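Local structure of AT-rich interactive domain-containing protein 4 (Arabidopsis thaliana, 6LQF) at residues L30-V33 against M34-L37; R113-T117 against Y118-Y122. The protein probably binds DNA through its ARID domain and, through the adjoining PHD finger of this ARID-PHD cassette, recognises the H3K4me3 histone mark. All coordinates share one frame; numbering follows the deposited sequence.

Interaction 1: L30-V33 against M34-L37; sequences LRDV and MQFL. With ZN (zinc ion), chain E.
Val33 and Leu37 sit one helical turn apart on helix 26-39, their side chains side by side and pointing the same way; both are buried, and branched apolar chains on one flank can meet methyl to methyl. Outward along Leu37, CB rests 3.5 Å from Val33 O, the carbonyl that accepts the Leu37 N-H in a nearly straight bond (2.9 Å, 167°). With chi1 at -70°, CG stands beside the backbone N and passes 3.3 Å from that same Val33 O. At the tip, CD1 meets Val33 CG1 at 3.8 Å. Were Leu37 cut back to an alanine, Val33 CG1 would probably lose this methyl partner and a gap open toward Tyr118, which also packs on Leu37. Helix 26-39 belongs to the ARID domain, and its i to i+4 ladder continues through Met34 N to Leu30 O, Gln35 N to Arg31 O and Phe36 N to Asp32 O. Met34, flexible and apolar, lays CG 3.2 Å from Leu30 O. The short acidic chain of Asp32, CG anti to the backbone N (chi1 -163°), brings OD2 to 2.1 Å from the zinc ion, bound also by His14, Cys16 and His126; Tyr122 OH hydrogen-bonds to OD2. Exposed Arg31 salt-bridges Glu27.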
loop_
_atom_site.group_PDB
_atom_site.type_symbol
_atom_site.label_atom_id
_atom_site.label_comp_id
_atom_site.label_asym_id
_atom_site.label_seq_id
_atom_site.Cartn_x
_atom_site.Cartn_y
_atom_site.Cartn_z
ATOM N N LEU A 30 -12.547 -6.252 5.315
ATOM C CA LEU A 30 -13.342 -6.507 4.124
ATOM C C LEU A 30 -14.830 -6.277 4.384
ATOM O O LEU A 30 -15.538 -5.748 3.518
ATOM C CB LEU A 30 -13.113 -7.931 3.620
ATOM C CG LEU A 30 -11.718 -8.155 3.009
ATOM C CD1 LEU A 30 -11.513 -9.652 2.708
ATOM C CD2 LEU A 30 -11.490 -7.300 1.722
ATOM N N ARG A 31 -15.303 -6.622 5.573
ATOM C CA ARG A 31 -16.707 -6.363 5.882
ATOM C C ARG A 31 -16.969 -4.872 5.934
ATOM O O ARG A 31 -18.029 -4.416 5.462
ATOM C CB ARG A 31 -17.094 -7.077 7.190
ATOM C CG ARG A 31 -17.113 -8.591 7.015
ATOM C CD ARG A 31 -17.709 -9.236 8.253
ATOM N NE ARG A 31 -17.691 -10.687 8.138
ATOM C CZ ARG A 31 -18.640 -11.395 7.513
ATOM N NH1 ARG A 31 -19.651 -10.771 6.923
ATOM N NH2 ARG A 31 -18.544 -12.719 7.429
ATOM N N ASP A 32 -15.999 -4.098 6.430
ATOM C CA ASP A 32 -16.194 -2.644 6.444
ATOM C C ASP A 32 -16.162 -2.072 5.014
ATOM O O ASP A 32 -16.937 -1.137 4.695
ATOM C CB ASP A 32 -15.132 -1.949 7.327
ATOM C CG ASP A 32 -15.522 -0.586 7.691
ATOM O OD1 ASP A 32 -16.594 -0.343 8.267
ATOM O OD2 ASP A 32 -14.713 0.305 7.381
ATOM N N VAL A 33 -15.316 -2.618 4.149
ATOM C CA VAL A 33 -15.311 -2.166 2.741
ATOM C C VAL A 33 -16.649 -2.465 2.068
ATOM O O VAL A 33 -17.193 -1.584 1.359
ATOM C CB VAL A 33 -14.160 -2.793 1.908
ATOM C CG1 VAL A 33 -14.272 -2.413 0.459
ATOM C CG2 VAL A 33 -12.805 -2.291 2.430
ATOM N N MET A 34 -17.203 -3.682 2.313
ATOM C CA MET A 34 -18.484 -4.030 1.698
ATOM C C MET A 34 -19.568 -3.065 2.178
ATOM O O MET A 34 -20.356 -2.568 1.358
ATOM C CB MET A 34 -18.831 -5.475 2.017
ATOM C CG MET A 34 -17.877 -6.447 1.421
ATOM S SD MET A 34 -18.239 -8.111 2.111
ATOM C CE MET A 34 -19.836 -8.400 1.466
ATOM N N GLN A 35 -19.585 -2.769 3.480
ATOM C CA GLN A 35 -20.644 -1.900 4.012
ATOM C C GLN A 35 -20.526 -0.494 3.419
ATOM O O GLN A 35 -21.519 0.149 3.046
ATOM C CB GLN A 35 -20.579 -1.846 5.529
ATOM C CG GLN A 35 -21.714 -1.032 6.144
ATOM C CD GLN A 35 -21.379 -0.526 7.531
ATOM O OE1 GLN A 35 -20.974 -1.292 8.406
ATOM N NE2 GLN A 35 -21.534 0.772 7.735
ATOM N N PHE A 36 -19.291 -0.035 3.270
ATOM C CA PHE A 36 -19.023 1.298 2.718
ATOM C C PHE A 36 -19.466 1.363 1.273
ATOM O O PHE A 36 -20.080 2.333 0.855
ATOM C CB PHE A 36 -17.510 1.619 2.814
ATOM C CG PHE A 36 -17.140 2.924 2.204
ATOM C CD1 PHE A 36 -17.332 4.085 2.909
ATOM C CD2 PHE A 36 -16.609 2.990 0.899
ATOM C CE1 PHE A 36 -17.035 5.324 2.331
ATOM C CE2 PHE A 36 -16.299 4.214 0.343
ATOM C CZ PHE A 36 -16.498 5.364 1.066
ATOM N N LEU A 37 -19.105 0.375 0.466
ATOM C CA LEU A 37 -19.478 0.356 -0.944
ATOM C C LEU A 37 -20.995 0.367 -1.084
ATOM O O LEU A 37 -21.511 1.058 -1.970
ATOM C CB LEU A 37 -18.904 -0.878 -1.649
ATOM C CG LEU A 37 -17.377 -0.769 -1.784
ATOM C CD1 LEU A 37 -16.829 -2.074 -2.355
ATOM C CD2 LEU A 37 -16.946 0.400 -2.658
HETATM ZN ZN ZN E . -15.247 2.254 7.857
#

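Interaction 2: R113-T117 against Y118-Y122; sequences RHYET and YLLEY
Tyr118 N and Leu119 N each reach back four residues, to His114 O at 2.9 Å and to Tyr115 O at 2.8 Å, but Leu119 then leaves helical geometry (phi -126°) and occupies the N-cap position before helix 120-124, so that Leu120 N makes only a weak bond, again to Tyr115 O. A water carries the connection across this kink, donating to Glu116 O and accepting from Glu121 N. The Tyr115 ring packs against the residues of the break. Leu119 CB sits over the centre of one face, 3.7 Å from the centroid and just 2° off the ring normal, a CH-pi contact; the two side chains cross at about a right angle, and Leu119 CD1 also touches Tyr115 CD2. Tyr115 CG is anti to the backbone N (chi1 -165°), which carries the ring along the helix toward these leucines, and Leu120 CD1 reaches Tyr115 CE1 at 4.1 Å. A tyrosine suits this place because its broad face receives Leu119 CB while its hydroxyl bonds to Glu123 of the following helix. Thr117 plays two parts: OG1 bonds to Arg113 O from above the carbonyl plane, on the face opposite the Thr117 N bond, while CG2 lies over the Tyr118 ring toward its rim. Tyr118 itself packs on Leu37 and Leu66 within the ARID domain, and His114 packs on a phosphate of the bound DNA. Chemically, Tyr115 O, taking Leu119 N and weakly Leu120 N, and the water joining Glu116 O to Glu121 N probably meet polar needs where the helical ladder is interrupted.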
loop_
_atom_site.group_PDB
_atom_site.type_symbol
_atom_site.label_atom_id
_atom_site.label_comp_id
_atom_site.label_asym_id
_atom_site.label_seq_id
_atom_site.Cartn_x
_atom_site.Cartn_y
_atom_site.Cartn_z
ATOM N N ARG A 113 -6.323 0.425 -11.407
ATOM C CA ARG A 113 -7.735 0.419 -11.787
ATOM C C ARG A 113 -8.575 -0.253 -10.692
ATOM O O ARG A 113 -9.647 0.226 -10.322
ATOM C CB ARG A 113 -7.896 -0.281 -13.128
ATOM C CG ARG A 113 -7.404 0.498 -14.332
ATOM C CD ARG A 113 -7.901 -0.077 -15.675
ATOM N NE ARG A 113 -7.555 -1.487 -15.854
ATOM C CZ ARG A 113 -8.350 -2.500 -15.513
ATOM N NH1 ARG A 113 -9.525 -2.257 -14.956
ATOM N NH2 ARG A 113 -7.969 -3.750 -15.709
ATOM N N HIS A 114 -8.074 -1.353 -10.125
ATOM C CA HIS A 114 -8.850 -2.015 -9.073
ATOM C C HIS A 114 -8.897 -1.137 -7.826
ATOM O O HIS A 114 -9.910 -1.148 -7.108
ATOM C CB HIS A 114 -8.234 -3.352 -8.678
ATOM C CG HIS A 114 -8.404 -4.454 -9.690
ATOM N ND1 HIS A 114 -9.607 -4.736 -10.292
ATOM C CD2 HIS A 114 -7.529 -5.402 -10.124
ATOM C CE1 HIS A 114 -9.466 -5.790 -11.077
ATOM N NE2 HIS A 114 -8.217 -6.216 -10.994
ATOM N N TYR A 115 -7.798 -0.385 -7.553
ATOM C CA TYR A 115 -7.820 0.451 -6.380
ATOM C C TYR A 115 -8.863 1.551 -6.574
ATOM O O TYR A 115 -9.662 1.834 -5.672
ATOM C CB TYR A 115 -6.434 1.068 -6.136
ATOM C CG TYR A 115 -6.282 1.660 -4.753
ATOM C CD1 TYR A 115 -6.771 2.946 -4.438
ATOM C CD2 TYR A 115 -5.640 0.955 -3.761
ATOM C CE1 TYR A 115 -6.617 3.491 -3.172
ATOM C CE2 TYR A 115 -5.485 1.499 -2.523
ATOM C CZ TYR A 115 -5.968 2.751 -2.229
ATOM O OH TYR A 115 -5.799 3.252 -0.952
ATOM N N GLU A 116 -8.866 2.164 -7.757
ATOM C CA GLU A 116 -9.906 3.140 -8.072
ATOM C C GLU A 116 -11.325 2.584 -7.906
ATOM O O GLU A 116 -12.202 3.265 -7.372
ATOM C CB GLU A 116 -9.735 3.630 -9.505
ATOM C CG GLU A 116 -8.567 4.584 -9.598
ATOM C CD GLU A 116 -8.278 5.043 -11.013
ATOM O OE1 GLU A 116 -8.673 4.340 -11.975
ATOM O OE2 GLU A 116 -7.645 6.106 -11.157
ATOM N N THR A 117 -11.574 1.358 -8.360
ATOM C CA THR A 117 -12.918 0.752 -8.257
ATOM C C THR A 117 -13.329 0.493 -6.807
ATOM O O THR A 117 -14.454 0.835 -6.389
ATOM C CB THR A 117 -12.903 -0.563 -9.062
ATOM O OG1 THR A 117 -12.587 -0.243 -10.432
ATOM C CG2 THR A 117 -14.272 -1.323 -9.001
ATOM N N TYR A 118 -12.453 -0.173 -6.025
ATOM C CA TYR A 118 -12.880 -0.706 -4.749
ATOM C C TYR A 118 -12.480 0.132 -3.554
ATOM O O TYR A 118 -13.131 0.074 -2.491
ATOM C CB TYR A 118 -12.318 -2.127 -4.545
ATOM C CG TYR A 118 -12.946 -3.164 -5.427
ATOM C CD1 TYR A 118 -14.183 -3.720 -5.084
ATOM C CD2 TYR A 118 -12.310 -3.595 -6.597
ATOM C CE1 TYR A 118 -14.779 -4.675 -5.892
ATOM C CE2 TYR A 118 -12.889 -4.580 -7.417
ATOM C CZ TYR A 118 -14.141 -5.091 -7.053
ATOM O OH TYR A 118 -14.725 -6.069 -7.835
ATOM N N LEU A 119 -11.350 0.887 -3.682
ATOM C CA LEU A 119 -10.681 1.369 -2.464
ATOM C C LEU A 119 -10.448 2.869 -2.394
ATOM O O LEU A 119 -10.201 3.383 -1.294
ATOM C CB LEU A 119 -9.318 0.650 -2.313
ATOM C CG LEU A 119 -9.390 -0.864 -2.074
ATOM C CD1 LEU A 119 -7.945 -1.486 -2.128
ATOM C CD2 LEU A 119 -10.046 -1.080 -0.730
ATOM N N LEU A 120 -10.564 3.614 -3.498
ATOM C CA LEU A 120 -10.164 5.017 -3.423
ATOM C C LEU A 120 -11.098 5.880 -2.561
ATOM O O LEU A 120 -10.660 6.637 -1.669
ATOM C CB LEU A 120 -10.068 5.568 -4.828
ATOM C CG LEU A 120 -9.563 6.987 -4.848
ATOM C CD1 LEU A 120 -8.215 7.176 -4.153
ATOM C CD2 LEU A 120 -9.433 7.355 -6.322
ATOM N N GLU A 121 -12.412 5.743 -2.795
ATOM C CA GLU A 121 -13.360 6.448 -1.943
ATOM C C GLU A 121 -13.249 6.004 -0.495
ATOM O O GLU A 121 -13.319 6.800 0.427
ATOM C CB GLU A 121 -14.792 6.219 -2.449
ATOM C CG GLU A 121 -14.961 6.838 -3.826
ATOM C CD GLU A 121 -16.351 6.649 -4.417
ATOM O OE1 GLU A 121 -17.167 5.854 -3.871
ATOM O OE2 GLU A 121 -16.614 7.342 -5.427
ATOM N N TYR A 122 -13.053 4.700 -0.327
ATOM C CA TYR A 122 -12.833 4.173 1.039
ATOM C C TYR A 122 -11.638 4.817 1.710
ATOM O O TYR A 122 -11.708 5.214 2.873
ATOM C CB TYR A 122 -12.678 2.656 0.992
ATOM C CG TYR A 122 -12.584 1.993 2.364
ATOM C CD1 TYR A 122 -11.336 1.871 3.028
ATOM C CD2 TYR A 122 -13.724 1.464 2.967
ATOM C CE1 TYR A 122 -11.249 1.307 4.254
ATOM C CE2 TYR A 122 -13.657 0.853 4.214
ATOM C CZ TYR A 122 -12.428 0.793 4.840
ATOM O OH TYR A 122 -12.342 0.214 6.081
HETATM O O HOH W 1 -13.611 3.944 -4.908
#

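How the interactions relate
From the N terminus, interaction 1 comes first, wholly within helix 26-39, and interaction 2 follows much later, where helix 107-118 gives way to helix 120-124. Each joins consecutive residues, so neither closes a long loop, and the two stand in series without nesting or crossing. In space they meet: Asp32 OD2 lies 2.7 Å from Tyr122 OH, a probable hydrogen bond, which makes Tyr122 a second-shell partner of a zinc ligand. Phe36 CE2 packs 3.3 Å from Tyr122 N, and Val33 CG2 touches the Tyr122 ring. Thus the first helix of the ARID domain is tied to its last, with the zinc site beside the join.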